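Local coordinates for carbonic anhydrase (Neosartorya fumigata, PDB 6LAC), which probably catalyses the reversible hydration of carbon dioxide to hydrogencarbonate and a proton, as a zinc-dependent carbonic anhydrase of the beta class, at residues 56-61 with 92-97; 130-135 with 167-172; 145-150 with 154-159. The protein carries 1 engineered substitution. All coordinates share one frame; numbering follows the deposited sequence.

Two of the three contacts gather near the zinc ion, and the third lies on the other side of the chain's centre. Interaction 1 contains Cys92, one of the four protein ligands of the metal. Interaction 2 adjoins it, with centres about 11 Å apart: the side chain of Val135 is about 4 Å from that of Cys92 and about 7 Å from the zinc ion. The two meet directly where Gly97 N lies 2.8 Å from Asp131 OD1, a probable hydrogen bond. Interaction 3 is remote, its centre about 24 Å from that of interaction 1 and about 27 Å from that of interaction 2, yet helix 127-148 serves both 2 and 3.

Interaction 1: 56-61 with 92-97; sequences RSLGNM and CHIASG. With ZN (zinc ion), chain C.
A buried apolar contact of Ile94 with Leu58 and Gly59, beside the zinc site, joins the loop following strand 52-57 to the loop after strand 83-89. Ile94 carries it. Its CG1 branch stands anti to the carbonyl carbon (chi1 -66°), which sends CD1 to Gly59 N at 3.6 Å and to the CD2 methyl of Leu58 at 3.8 Å. The leucine and isoleucine side chains cross at about a right angle and touch through single methyls. The other branch, CG2, rests 3.8 Å from Gly59 CA, a closeness possible because the glycine presents bare backbone. Within 56-61, Ser57 OG bonds to Met61 O in the carbonyl plane, on a lone pair, and ties the two ends of the 57-61 turn together.

In this beta-class fold, the zinc ion sits at the C-terminal ends of parallel strands and is held here by Cys34, Asp36, His89 and Cys92. All four ligands are protein side chains, as in the closed form known from this class. Cys92 SG binds the metal at 2.3 Å and also receives the N-H of Ala95, 3.3 Å from Ala95 N to Cys92 SG and nearly straight at 170°. That second-shell bond probably draws some negative charge from the thiolate. Ala95 is itself the centre of an inverse gamma turn. Ile94 further touches Cys34 and Asp36, while His93 N bonds to Asp36 OD2. Tyr74 of the second subunit packs on Ile94, and Thr71 of that subunit on Leu58.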
loop_
_atom_site.group_PDB
_atom_site.type_symbol
_atom_site.label_atom_id
_atom_site.label_comp_id
_atom_site.label_asym_id
_atom_site.label_seq_id
_atom_site.Cartn_x
_atom_site.Cartn_y
_atom_site.Cartn_z
ATOM N N ARG A 56 0.534 -1.906 0.551
ATOM C CA ARG A 56 -0.466 -2.261 -0.481
ATOM C C ARG A 56 0.102 -1.947 -1.833
ATOM O O ARG A 56 0.432 -0.786 -2.108
ATOM C CB ARG A 56 -1.809 -1.625 -0.201
ATOM C CG ARG A 56 -2.884 -2.178 -1.129
ATOM C CD ARG A 56 -4.253 -1.848 -0.579
ATOM N NE ARG A 56 -4.570 -2.498 0.693
ATOM C CZ ARG A 56 -5.068 -3.714 0.867
ATOM N NH1 ARG A 56 -5.345 -4.496 -0.146
ATOM N NH2 ARG A 56 -5.235 -4.147 2.110
ATOM N N SER A 57 0.231 -2.969 -2.676
ATOM C CA SER A 57 1.089 -2.983 -3.864
ATOM C C SER A 57 0.418 -3.675 -5.011
ATOM O O SER A 57 -0.563 -4.399 -4.822
ATOM C CB SER A 57 2.354 -3.818 -3.497
ATOM O OG SER A 57 2.078 -5.196 -3.228
ATOM N N LEU A 58 1.045 -3.626 -6.166
ATOM C CA LEU A 58 0.518 -4.356 -7.331
ATOM C C LEU A 58 0.489 -5.849 -7.041
ATOM O O LEU A 58 1.540 -6.440 -6.786
ATOM C CB LEU A 58 1.396 -4.102 -8.545
ATOM C CG LEU A 58 1.478 -2.667 -9.058
ATOM C CD1 LEU A 58 2.540 -2.562 -10.139
ATOM C CD2 LEU A 58 0.115 -2.221 -9.575
ATOM N N GLY A 59 -0.667 -6.455 -7.155
ATOM C CA GLY A 59 -0.790 -7.919 -7.057
ATOM C C GLY A 59 -0.458 -8.476 -5.687
ATOM O O GLY A 59 -0.269 -9.697 -5.601
ATOM N N ASN A 60 -0.406 -7.682 -4.640
ATOM C CA ASN A 60 0.017 -8.150 -3.289
ATOM C C ASN A 60 1.311 -8.922 -3.440
ATOM O O ASN A 60 1.495 -10.002 -2.810
ATOM C CB ASN A 60 -1.061 -8.921 -2.523
ATOM C CG ASN A 60 -1.770 -10.017 -3.278
ATOM O OD1 ASN A 60 -2.806 -9.766 -3.904
ATOM N ND2 ASN A 60 -1.307 -11.263 -3.158
ATOM N N MET A 61 2.243 -8.404 -4.221
ATOM C CA MET A 61 3.561 -8.998 -4.448
ATOM C C MET A 61 4.645 -8.247 -3.719
ATOM O O MET A 61 4.506 -7.071 -3.405
ATOM C CB MET A 61 3.907 -9.035 -5.944
ATOM C CG MET A 61 2.922 -9.828 -6.774
ATOM S SD MET A 61 3.622 -9.961 -8.422
ATOM C CE MET A 61 2.180 -10.595 -9.257
ATOM N N CYS A 92 -9.329 -9.868 -8.324
ATOM C CA CYS A 92 -8.101 -9.122 -8.682
ATOM C C CYS A 92 -7.998 -8.954 -10.188
ATOM O O CYS A 92 -8.116 -9.917 -10.919
ATOM C CB CYS A 92 -6.924 -9.915 -8.140
ATOM S SG CYS A 92 -5.356 -9.001 -8.204
ATOM N N HIS A 93 -7.728 -7.758 -10.681
ATOM C CA HIS A 93 -7.498 -7.495 -12.110
ATOM C C HIS A 93 -6.045 -7.713 -12.447
ATOM O O HIS A 93 -5.673 -7.985 -13.609
ATOM C CB HIS A 93 -7.973 -6.091 -12.510
ATOM C CG HIS A 93 -9.425 -5.914 -12.314
ATOM N ND1 HIS A 93 -10.376 -6.328 -13.222
ATOM C CD2 HIS A 93 -10.108 -5.408 -11.274
ATOM C CE1 HIS A 93 -11.583 -6.065 -12.744
ATOM N NE2 HIS A 93 -11.447 -5.507 -11.562
ATOM N N ILE A 94 -5.156 -7.691 -11.458
ATOM C CA ILE A 94 -3.719 -7.864 -11.719
ATOM C C ILE A 94 -3.429 -9.367 -11.798
ATOM O O ILE A 94 -2.814 -9.821 -12.821
ATOM C CB ILE A 94 -2.907 -7.065 -10.677
ATOM C CG1 ILE A 94 -3.134 -5.562 -10.830
ATOM C CG2 ILE A 94 -1.447 -7.423 -10.759
ATOM C CD1 ILE A 94 -2.677 -4.778 -9.643
ATOM N N ALA A 95 -3.739 -10.171 -10.780
ATOM C CA ALA A 95 -3.527 -11.649 -10.821
ATOM C C ALA A 95 -4.735 -12.298 -11.493
ATOM O O ALA A 95 -5.603 -12.828 -10.826
ATOM C CB ALA A 95 -3.222 -12.202 -9.460
ATOM N N SER A 96 -4.813 -12.121 -12.812
ATOM C CA SER A 96 -5.997 -12.549 -13.591
ATOM C C SER A 96 -5.585 -12.731 -15.037
ATOM O O SER A 96 -4.571 -12.180 -15.469
ATOM C CB SER A 96 -7.187 -11.626 -13.489
ATOM O OG SER A 96 -7.195 -10.624 -14.489
ATOM N N GLY A 97 -6.401 -13.502 -15.744
ATOM C CA GLY A 97 -6.298 -13.676 -17.202
ATOM C C GLY A 97 -4.967 -14.247 -17.612
ATOM O O GLY A 97 -4.318 -14.985 -16.803
HETATM ZN ZN ZN C . -5.693 -7.177 -6.825
#

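Interaction 2: 130-135 with 167-172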
loop_
_atom_site.group_PDB
_atom_site.type_symbol
_atom_site.label_atom_id
_atom_site.label_comp_id
_atom_site.label_asym_id
_atom_site.label_seq_id
_atom_site.Cartn_x
_atom_site.Cartn_y
_atom_site.Cartn_z
ATOM N N ARG A 130 -10.658 -20.105 -12.940
ATOM C CA ARG A 130 -9.234 -20.050 -13.239
ATOM C C ARG A 130 -8.586 -18.813 -12.563
ATOM O O ARG A 130 -7.490 -18.911 -12.033
ATOM C CB ARG A 130 -9.025 -20.049 -14.752
ATOM C CG ARG A 130 -7.567 -20.114 -15.148
ATOM C CD ARG A 130 -7.432 -20.127 -16.658
ATOM N NE ARG A 130 -8.079 -21.312 -17.233
ATOM C CZ ARG A 130 -8.209 -21.527 -18.540
ATOM N NH1 ARG A 130 -7.763 -20.626 -19.393
ATOM N NH2 ARG A 130 -8.810 -22.619 -18.980
ATOM N N ASP A 131 -9.216 -17.668 -12.682
ATOM C CA ASP A 131 -8.692 -16.404 -12.098
ATOM C C ASP A 131 -8.643 -16.584 -10.591
ATOM O O ASP A 131 -7.605 -16.145 -9.980
ATOM C CB ASP A 131 -9.595 -15.238 -12.420
ATOM C CG ASP A 131 -9.416 -14.764 -13.841
ATOM O OD1 ASP A 131 -8.373 -15.005 -14.461
ATOM O OD2 ASP A 131 -10.319 -14.007 -14.261
ATOM N N ARG A 132 -9.575 -17.258 -9.969
ATOM C CA ARG A 132 -9.553 -17.481 -8.511
ATOM C C ARG A 132 -8.353 -18.351 -8.156
ATOM O O ARG A 132 -7.688 -18.087 -7.163
ATOM C CB ARG A 132 -10.853 -18.144 -8.073
ATOM C CG ARG A 132 -12.046 -17.208 -8.127
ATOM C CD ARG A 132 -13.328 -17.893 -7.782
ATOM N NE ARG A 132 -13.522 -18.031 -6.377
ATOM C CZ ARG A 132 -14.115 -17.123 -5.585
ATOM N NH1 ARG A 132 -14.533 -15.947 -6.036
ATOM N NH2 ARG A 132 -14.264 -17.408 -4.329
ATOM N N ALA A 133 -8.091 -19.392 -8.920
ATOM C CA ALA A 133 -6.893 -20.227 -8.695
ATOM C C ALA A 133 -5.631 -19.395 -8.842
ATOM O O ALA A 133 -4.702 -19.570 -8.062
ATOM C CB ALA A 133 -6.937 -21.406 -9.642
ATOM N N LEU A 134 -5.529 -18.510 -9.825
ATOM C CA LEU A 134 -4.328 -17.703 -10.003
ATOM C C LEU A 134 -4.148 -16.793 -8.798
ATOM O O LEU A 134 -3.015 -16.648 -8.293
ATOM C CB LEU A 134 -4.482 -16.891 -11.279
ATOM C CG LEU A 134 -3.201 -16.295 -11.800
ATOM C CD1 LEU A 134 -2.161 -17.373 -12.161
ATOM C CD2 LEU A 134 -3.527 -15.446 -13.031
ATOM N N VAL A 135 -5.221 -16.246 -8.263
ATOM C CA VAL A 135 -5.099 -15.422 -7.018
ATOM C C VAL A 135 -4.460 -16.272 -5.910
ATOM O O VAL A 135 -3.588 -15.800 -5.175
ATOM C CB VAL A 135 -6.461 -14.862 -6.622
ATOM C CG1 VAL A 135 -6.492 -14.379 -5.209
ATOM C CG2 VAL A 135 -6.886 -13.744 -7.561
ATOM N N VAL A 167 -6.651 -15.395 1.433
ATOM C CA VAL A 167 -7.419 -14.737 0.346
ATOM C C VAL A 167 -8.712 -14.186 0.884
ATOM O O VAL A 167 -9.404 -14.857 1.666
ATOM C CB VAL A 167 -7.684 -15.692 -0.800
ATOM C CG1 VAL A 167 -8.322 -14.971 -1.952
ATOM C CG2 VAL A 167 -6.465 -16.443 -1.216
ATOM N N TYR A 168 -9.006 -12.964 0.516
ATOM C CA TYR A 168 -10.226 -12.268 0.907
ATOM C C TYR A 168 -11.240 -12.373 -0.219
ATOM O O TYR A 168 -10.935 -12.141 -1.374
ATOM C CB TYR A 168 -9.879 -10.828 1.184
ATOM C CG TYR A 168 -11.039 -9.888 1.220
ATOM C CD1 TYR A 168 -12.044 -10.007 2.146
ATOM C CD2 TYR A 168 -11.087 -8.808 0.342
ATOM C CE1 TYR A 168 -13.134 -9.117 2.145
ATOM C CE2 TYR A 168 -12.115 -7.882 0.354
ATOM C CZ TYR A 168 -13.149 -8.070 1.251
ATOM O OH TYR A 168 -14.186 -7.138 1.277
ATOM N N ASP A 169 -12.470 -12.720 0.175
ATOM C CA ASP A 169 -13.615 -12.821 -0.771
ATOM C C ASP A 169 -14.656 -11.749 -0.441
ATOM O O ASP A 169 -15.336 -11.880 0.605
ATOM C CB ASP A 169 -14.228 -14.215 -0.627
ATOM C CG ASP A 169 -15.273 -14.526 -1.678
ATOM O OD1 ASP A 169 -15.985 -13.583 -2.086
ATOM O OD2 ASP A 169 -15.323 -15.708 -2.093
ATOM N N LYS A 170 -14.736 -10.705 -1.263
ATOM C CA LYS A 170 -15.632 -9.562 -0.980
ATOM C C LYS A 170 -17.096 -10.003 -1.161
ATOM O O LYS A 170 -17.935 -9.241 -0.724
ATOM C CB LYS A 170 -15.254 -8.341 -1.804
ATOM C CG LYS A 170 -15.409 -8.490 -3.293
ATOM C CD LYS A 170 -15.087 -7.224 -4.028
ATOM C CE LYS A 170 -15.039 -7.365 -5.535
ATOM N NZ LYS A 170 -13.921 -8.204 -6.010
ATOM N N ALA A 171 -17.353 -11.146 -1.766
ATOM C CA ALA A 171 -18.749 -11.618 -1.989
ATOM C C ALA A 171 -19.272 -12.323 -0.718
ATOM O O ALA A 171 -20.406 -11.991 -0.271
ATOM C CB ALA A 171 -18.833 -12.428 -3.258
ATOM N N THR A 172 -18.510 -13.234 -0.116
ATOM C CA THR A 172 -18.821 -13.902 1.179
ATOM C C THR A 172 -18.418 -13.033 2.377
ATOM O O THR A 172 -18.723 -13.404 3.532
ATOM C CB THR A 172 -18.180 -15.287 1.239
ATOM O OG1 THR A 172 -16.757 -15.100 1.211
ATOM C CG2 THR A 172 -18.578 -16.202 0.101
HETATM O O HOH W 1 -15.795 -13.525 -4.770
#
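Ionic, water-mediated and apolar links together join Arg132 and Val135 of helix 127-148 to Asp169 and Val167 of strand 162-169. The ionic one is a salt bridge with a single hydrogen bond: Arg132 NH2 donates to Asp169 OD2 over 3.0 Å, at an N-H...O angle of 164°. The arginine chain bends at chi3 (81°), and its guanidinium receives the carboxylate oxygen at its edge, in its own plane. The converse does not hold, since NH2 approaches from above the carboxylate plane and the two flat groups are turned 58° from each other. This is a single-bonded salt bridge, not the two-pronged coplanar pairing that these groups can adopt.

A water bridges Arg132 NH1 and Asp169 OD1. It accepts from Arg132 NH1 at 3.0 Å and donates to Asp169 OD1 at 2.7 Å, completing a ring that returns through the direct salt bridge.

Backbone bonds fix the acid in turn. Asp169 OD1 accepts from Ala171 N at 2.8 Å and from Thr172 N at 3.2 Å, the Asx turn and Asx motif by which an aspartate at a strand end shapes the following loop.

The apolar link is Val135 CG1 to Val167 CG1, 3.8 Å apart. Each CG1 is anti to its own backbone nitrogen, and the two side chains approach at a slant. Here the helix packs on the mixed sheet, near the zinc ligand Cys92.

Arg132 also makes a cation-pi contact with Tyr90. On Asp169, OD1 takes the two backbone N-H groups and the water while OD2 takes the guanidinium, a surrounding that would be expected to favour the ionised form of the acid.

Interaction 3: 145-150 with 154-159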
loop_
_atom_site.group_PDB
_atom_site.type_symbol
_atom_site.label_atom_id
_atom_site.label_comp_id
_atom_site.label_asym_id
_atom_site.label_seq_id
_atom_site.Cartn_x
_atom_site.Cartn_y
_atom_site.Cartn_z
ATOM N N SER A 145 8.277 -17.308 -1.513
ATOM C CA SER A 145 9.353 -16.428 -1.990
ATOM C C SER A 145 9.807 -15.537 -0.842
ATOM O O SER A 145 11.038 -15.384 -0.634
ATOM C CB SER A 145 8.915 -15.598 -3.167
ATOM O OG SER A 145 9.937 -14.698 -3.513
ATOM N N LEU A 146 8.878 -14.970 -0.069
ATOM C CA LEU A 146 9.246 -14.050 1.007
ATOM C C LEU A 146 9.988 -14.828 2.107
ATOM O O LEU A 146 10.936 -14.287 2.683
ATOM C CB LEU A 146 8.017 -13.311 1.523
ATOM C CG LEU A 146 8.359 -12.123 2.397
ATOM C CD1 LEU A 146 9.237 -11.117 1.665
ATOM C CD2 LEU A 146 7.061 -11.495 2.892
ATOM N N ARG A 147 9.632 -16.060 2.389
ATOM C CA ARG A 147 10.374 -16.855 3.415
ATOM C C ARG A 147 11.820 -17.098 2.956
ATOM O O ARG A 147 12.721 -17.296 3.813
ATOM C CB ARG A 147 9.692 -18.191 3.639
ATOM C CG ARG A 147 8.344 -18.124 4.311
ATOM C CD ARG A 147 7.853 -19.503 4.735
ATOM N NE ARG A 147 6.570 -19.469 5.359
ATOM C CZ ARG A 147 5.495 -20.120 4.984
ATOM N NH1 ARG A 147 5.594 -21.024 4.009
ATOM N NH2 ARG A 147 4.370 -19.978 5.604
ATOM N N GLN A 148 12.093 -17.118 1.670
ATOM C CA GLN A 148 13.453 -17.464 1.168
ATOM C C GLN A 148 14.318 -16.210 1.157
ATOM O O GLN A 148 15.578 -16.273 1.022
ATOM C CB GLN A 148 13.262 -18.191 -0.159
ATOM C CG GLN A 148 12.579 -19.527 0.089
ATOM C CD GLN A 148 12.819 -20.396 -1.113
ATOM O OE1 GLN A 148 12.073 -20.339 -2.087
ATOM N NE2 GLN A 148 13.923 -21.130 -1.071
ATOM N N SER A 149 13.734 -15.045 1.337
ATOM C CA SER A 149 14.545 -13.824 1.473
ATOM C C SER A 149 15.540 -13.964 2.630
ATOM O O SER A 149 15.206 -14.598 3.660
ATOM C CB SER A 149 13.667 -12.609 1.627
ATOM O OG SER A 149 13.067 -12.564 2.917
ATOM N N ALA A 150 16.726 -13.384 2.522
ATOM C CA ALA A 150 17.778 -13.538 3.549
ATOM C C ALA A 150 17.259 -13.031 4.892
ATOM O O ALA A 150 17.476 -13.686 5.926
ATOM C CB ALA A 150 19.047 -12.833 3.146
ATOM N N GLU A 154 16.650 -15.690 8.146
ATOM C CA GLU A 154 17.343 -15.520 9.439
ATOM C C GLU A 154 16.294 -15.462 10.551
ATOM O O GLU A 154 16.468 -16.184 11.573
ATOM C CB GLU A 154 18.209 -14.265 9.401
ATOM C CG GLU A 154 19.066 -14.144 10.640
ATOM C CD GLU A 154 19.426 -12.751 11.146
ATOM O OE1 GLU A 154 18.952 -11.755 10.563
ATOM O OE2 GLU A 154 20.152 -12.677 12.178
ATOM N N ALA A 155 15.257 -14.669 10.386
ATOM C CA ALA A 155 14.255 -14.520 11.460
ATOM C C ALA A 155 13.441 -15.818 11.660
ATOM O O ALA A 155 13.170 -16.205 12.814
ATOM C CB ALA A 155 13.369 -13.340 11.146
ATOM N N LEU A 156 13.158 -16.505 10.585
ATOM C CA LEU A 156 12.462 -17.813 10.686
ATOM C C LEU A 156 13.315 -18.818 11.482
ATOM O O LEU A 156 12.763 -19.564 12.352
ATOM C CB LEU A 156 12.185 -18.364 9.309
ATOM C CG LEU A 156 10.961 -17.788 8.616
ATOM C CD1 LEU A 156 11.084 -17.892 7.084
ATOM C CD2 LEU A 156 9.722 -18.440 9.131
ATOM N N GLN A 157 14.628 -18.870 11.243
ATOM C CA GLN A 157 15.509 -19.863 11.922
ATOM C C GLN A 157 15.618 -19.496 13.407
ATOM O O GLN A 157 16.011 -20.359 14.224
ATOM C CB GLN A 157 16.853 -19.947 11.183
ATOM C CG GLN A 157 16.787 -20.773 9.910
ATOM C CD GLN A 157 18.092 -20.852 9.150
ATOM O OE1 GLN A 157 19.093 -21.368 9.657
ATOM N NE2 GLN A 157 18.070 -20.261 7.962
ATOM N N LYS A 158 15.408 -18.257 13.790
ATOM C CA LYS A 158 15.398 -17.819 15.200
ATOM C C LYS A 158 14.027 -17.953 15.830
ATOM O O LYS A 158 13.840 -17.512 16.945
ATOM C CB LYS A 158 15.929 -16.389 15.279
ATOM C CG LYS A 158 17.409 -16.317 14.944
ATOM C CD LYS A 158 17.918 -14.926 14.622
ATOM C CE LYS A 158 17.749 -13.950 15.744
ATOM N NZ LYS A 158 18.489 -12.707 15.425
ATOM N N GLN A 159 13.045 -18.421 15.047
ATOM C CA GLN A 159 11.644 -18.509 15.519
ATOM C C GLN A 159 11.123 -17.148 15.942
ATOM O O GLN A 159 10.390 -16.979 16.876
ATOM C CB GLN A 159 11.456 -19.549 16.634
ATOM C CG GLN A 159 10.039 -20.132 16.670
ATOM C CD GLN A 159 9.978 -21.308 17.620
ATOM O OE1 GLN A 159 10.742 -22.233 17.451
ATOM N NE2 GLN A 159 9.063 -21.268 18.571
#
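The peptide carbonyl of Ala150 is the flat group that crosses this contact: its oxygen takes the N-H of Glu154, 3.1 Å from Glu154 N to Ala150 O, with the donor tilted 27° from the carbonyl plane. Glu154 CB lies by the same oxygen. A second carbonyl, that of Arg147, is met by a methyl instead, with Leu156 CD1 3.7 Å from Arg147 O. The same methyl packs on the aliphatic root of the arginine, 3.7 Å from Arg147 CB, and the two side chains cross at about a right angle. With Leu156 CG anti to the carbonyl carbon (chi1 -81°), CD1 is carried to Arg147. Arg147 runs extended from CG to NE, and its guanidinium NH2 bonds to Ile163 O.

Ser149 marks the joint. Its OG donates to Leu146 O over 2.8 Å, in the carbonyl plane, and accepts the N-H of Ala152, the N-cap bond of the next helix. Together these features describe a junction of two consecutive helices at the protein surface: helices 127-148 and 150-157 are joined at Ser149, the N-cap of the second, Ala150 and Glu154 make an i to i+4 bond of its first turn, and a Schellman motif at Gln159 closes it.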